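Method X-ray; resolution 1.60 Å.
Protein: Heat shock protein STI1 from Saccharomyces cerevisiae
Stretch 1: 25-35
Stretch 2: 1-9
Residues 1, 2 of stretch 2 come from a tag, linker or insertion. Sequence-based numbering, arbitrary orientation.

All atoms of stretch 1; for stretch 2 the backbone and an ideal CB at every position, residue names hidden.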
# COMPACT_ATOMS: atom_id res chain seq x y z
N LYS A 25 0.76 12.60 8.21
CA LYS A 25 1.62 13.12 9.25
C LYS A 25 1.85 12.02 10.29
O LYS A 25 2.99 11.78 10.74
CB LYS A 25 0.95 14.36 9.85
CG LYS A 25 1.65 15.07 10.92
CD LYS A 25 1.13 16.53 10.90
CE LYS A 25 1.56 17.26 9.60
NZ LYS A 25 1.08 18.66 9.59
N ALA A 26 0.76 11.33 10.65
CA ALA A 26 0.85 10.25 11.66
C ALA A 26 1.74 9.11 11.16
O ALA A 26 2.52 8.59 11.94
CB ALA A 26 -0.60 9.76 12.08
N TYR A 27 1.63 8.73 9.88
CA TYR A 27 2.41 7.61 9.37
C TYR A 27 3.88 7.99 9.20
O TYR A 27 4.76 7.16 9.32
CB TYR A 27 1.80 7.02 8.09
CG TYR A 27 0.44 6.39 8.37
CD1 TYR A 27 0.29 5.50 9.46
CD2 TYR A 27 -0.68 6.66 7.57
CE1 TYR A 27 -0.94 4.88 9.75
CE2 TYR A 27 -1.93 5.99 7.85
CZ TYR A 27 -2.04 5.13 8.91
OH TYR A 27 -3.26 4.51 9.11
N THR A 28 4.15 9.26 8.95
CA THR A 28 5.51 9.71 8.94
C THR A 28 6.11 9.56 10.34
O THR A 28 7.27 9.12 10.47
CB THR A 28 5.56 11.18 8.43
OG1 THR A 28 5.07 11.24 7.07
CG2 THR A 28 7.02 11.71 8.44
N GLU A 29 5.31 9.84 11.37
CA GLU A 29 5.80 9.64 12.71
C GLU A 29 6.00 8.16 13.00
O GLU A 29 7.02 7.83 13.62
CB GLU A 29 4.86 10.29 13.75
CG GLU A 29 5.34 9.99 15.18
CD GLU A 29 4.53 10.63 16.34
OE1 GLU A 29 3.42 11.15 16.14
OE2 GLU A 29 5.10 10.57 17.55
N MET A 30 5.04 7.28 12.61
CA MET A 30 5.21 5.83 12.75
C MET A 30 6.55 5.37 12.11
O MET A 30 7.29 4.55 12.66
CB MET A 30 4.06 5.08 12.10
CG MET A 30 4.06 3.54 12.43
SD MET A 30 2.69 2.83 11.57
CE MET A 30 3.19 1.10 11.83
N ILE A 31 6.82 5.90 10.93
CA ILE A 31 8.01 5.58 10.15
C ILE A 31 9.26 6.08 10.91
O ILE A 31 10.23 5.32 11.03
CB ILE A 31 8.03 6.19 8.72
CG1 ILE A 31 7.05 5.40 7.83
CG2 ILE A 31 9.49 6.11 8.17
CD1 ILE A 31 6.75 6.03 6.52
N LYS A 32 9.26 7.32 11.43
CA LYS A 32 10.40 7.77 12.22
C LYS A 32 10.64 6.85 13.43
O LYS A 32 11.81 6.53 13.76
CB LYS A 32 10.15 9.22 12.67
CG LYS A 32 11.05 9.71 13.80
CD LYS A 32 10.85 11.21 14.03
CE LYS A 32 12.08 11.74 14.76
NZ LYS A 32 11.65 12.66 15.86
N ARG A 33 9.57 6.46 14.09
CA ARG A 33 9.66 5.66 15.36
C ARG A 33 9.89 4.16 15.21
O ARG A 33 10.41 3.54 16.15
CB ARG A 33 8.45 5.92 16.27
CG ARG A 33 8.22 7.41 16.53
CD ARG A 33 9.12 8.13 17.42
NE ARG A 33 8.33 9.14 18.12
CZ ARG A 33 8.58 9.49 19.36
NH1 ARG A 33 7.84 10.42 19.96
NH2 ARG A 33 9.59 8.91 19.98
N ALA A 34 9.49 3.60 14.07
CA ALA A 34 9.70 2.19 13.75
C ALA A 34 10.09 2.06 12.28
O ALA A 34 9.33 1.66 11.47
CB ALA A 34 8.45 1.39 14.09
N PRO A 35 11.30 2.46 11.93
CA PRO A 35 11.69 2.58 10.53
C PRO A 35 11.79 1.25 9.78
O PRO A 35 11.80 1.26 8.56
CB PRO A 35 13.03 3.30 10.56
CG PRO A 35 13.43 3.33 11.98
CD PRO A 35 12.30 3.02 12.87
N UNK A 1 7.99 0.29 19.03
CA UNK A 1 7.81 1.06 20.29
C UNK A 1 6.34 1.44 20.55
O UNK A 1 5.50 1.46 19.63
CB UNK A 1 8.66 2.33 20.25
N UNK A 2 6.03 1.74 21.81
CA UNK A 2 4.67 2.19 22.12
C UNK A 2 4.24 3.46 21.36
O UNK A 2 3.05 3.60 21.01
CB UNK A 2 4.56 2.44 23.62
N UNK A 3 5.17 4.38 21.17
CA UNK A 3 4.90 5.61 20.44
C UNK A 3 4.72 5.38 18.92
O UNK A 3 4.00 6.10 18.26
CB UNK A 3 6.04 6.60 20.68
N UNK A 4 5.34 4.34 18.41
CA UNK A 4 5.10 3.94 16.99
C UNK A 4 3.69 3.41 16.85
O UNK A 4 2.99 3.73 15.91
CB UNK A 4 6.10 2.88 16.53
N UNK A 5 3.30 2.62 17.85
CA UNK A 5 1.99 2.06 17.92
C UNK A 5 0.90 3.15 18.07
O UNK A 5 -0.12 3.08 17.39
CB UNK A 5 1.93 1.07 19.08
N UNK A 6 1.11 4.14 18.96
CA UNK A 6 0.19 5.27 19.06
C UNK A 6 0.06 5.98 17.73
O UNK A 6 -1.07 6.38 17.31
CB UNK A 6 0.66 6.25 20.14
N UNK A 7 1.21 6.25 17.10
CA UNK A 7 1.17 6.83 15.76
C UNK A 7 0.39 6.02 14.73
O UNK A 7 -0.44 6.58 13.98
CB UNK A 7 2.60 7.02 15.25
N UNK A 8 0.52 4.70 14.78
CA UNK A 8 -0.24 3.84 13.84
C UNK A 8 -1.76 4.00 14.13
O UNK A 8 -2.58 4.01 13.20
CB UNK A 8 0.19 2.38 13.98
N UNK A 9 -2.14 4.09 15.42
CA UNK A 9 -3.57 4.22 15.79
C UNK A 9 -4.16 5.53 15.43
O UNK A 9 -5.29 5.57 14.98
CB UNK A 9 -3.76 4.01 17.29

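Helix 25-33 and helix 2-9 run nearly antiparallel, 160° between their N-to-C directions, with axes approaching to 8.0 Å. Such close packing favors small residues where the CB atoms point straight at stretch 1, and the ideal CB atoms indicate where.

At position 1 the CB points toward stretch 1, 4.6 Å from Arg-33 O; a small polar residue would suit, among others. The deposited residue is Ser-1, from the expression tag; its OG accepts a hydrogen bond from N of position 4 at 3.0 Å. Water 1 links Ser-1 N (2.8 Å) to Arg-33 O (2.7 Å), joining the stretches at this end.

Position 2 has nothing of stretch 1 within 5.5 Å of its CB, so almost anything fits; it is Met-2, also from the tag.

At position 3 the CB points toward stretch 1, 4.1 Å from Arg-33 CZ and 5.1 Å from Glu-29 OE2. An acid could answer the guanidinium, while a long chain could lie against it. Lys-3 takes the latter course: CD sits over one face of the guanidinium, 3.3 Å from Arg-33 NH1, although Lys-3 NZ and Arg-33 NH1 bring like charges within 3.9 Å. Water 2 donates to Lys-3 O (2.8 Å) and, weakly, to Glu-29 OE2 (3.1 Å).

Position 4 is confined: its CB lies 3.7 Å from Ala-34 CB, 3.8 Å from Arg-33 CB and 4.4 Å from Met-30 O. Alanine, glycine or perhaps serine would suit. Ala-4 makes an apolar contact with Ala-34, and its CA is 4.6 Å from Met-30 CA, the closest backbone register.

Positions 5 and 6 point away and sideways, respectively, with no part of stretch 1 within 5.5 Å of either CB; polar residues are natural choices. They are Glu-5 and Glu-6.

Position 7 faces backbone directly, its CB 3.6 Å from Met-30 N and 3.7 Å from Ala-26 O, with Glu-29 CG at 4.0 Å. Again a small residue is favored. Ala-7 fits, its CB 4.1 Å from Met-30 CB.

At position 8 the CB points sideways, 3.5 Å from Met-30 SD, so a side chain with an aliphatic base would suit. Arg-8 packs its CB against that sulfur, then leads away to a salt bridge with Glu-5, NH1 to OE1 at 2.8 Å. Water 3 bridges Arg-8 O and Tyr-27 OH, 2.8 Å from each.

Position 9 points away and leaves the choice open; it is Leu-9.

Stretch 2, residues 1-9: SMKAEEARL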
# COMPACT_ATOMS: atom_id res chain seq x y z
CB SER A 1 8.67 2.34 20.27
OG SER A 1 7.93 3.42 19.66
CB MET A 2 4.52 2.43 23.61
CG MET A 2 4.46 1.16 24.42
SD MET A 2 4.05 1.70 26.09
CE MET A 2 5.51 2.71 26.41
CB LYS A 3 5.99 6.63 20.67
CG LYS A 3 5.95 7.18 22.08
CD LYS A 3 6.98 8.25 22.25
CE LYS A 3 6.53 9.30 23.26
NZ LYS A 3 7.70 10.06 23.82
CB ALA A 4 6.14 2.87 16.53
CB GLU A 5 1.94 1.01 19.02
CG GLU A 5 0.60 0.37 19.15
CD GLU A 5 0.23 -0.56 17.97
OE1 GLU A 5 -0.90 -1.10 18.05
OE2 GLU A 5 1.04 -0.76 17.03
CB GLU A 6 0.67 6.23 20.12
CG GLU A 6 0.08 7.65 20.09
CD GLU A 6 0.71 8.51 21.17
OE1 GLU A 6 1.80 8.13 21.62
OE2 GLU A 6 0.14 9.55 21.59
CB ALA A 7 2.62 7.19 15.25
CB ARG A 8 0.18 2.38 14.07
CG ARG A 8 -0.55 1.31 13.17
CD ARG A 8 -0.16 -0.13 13.58
NE ARG A 8 -0.90 -0.56 14.77
CZ ARG A 8 -2.20 -0.84 14.81
NH1 ARG A 8 -2.75 -1.19 15.97
NH2 ARG A 8 -2.94 -0.82 13.72
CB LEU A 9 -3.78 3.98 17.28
CG LEU A 9 -3.53 2.53 17.67
CD1 LEU A 9 -3.34 2.29 19.21
CD2 LEU A 9 -4.72 1.73 17.11
O HOH W 1 10.09 1.13 17.34
O HOH W 2 3.11 8.69 18.91
O HOH W 3 -2.94 2.43 10.92
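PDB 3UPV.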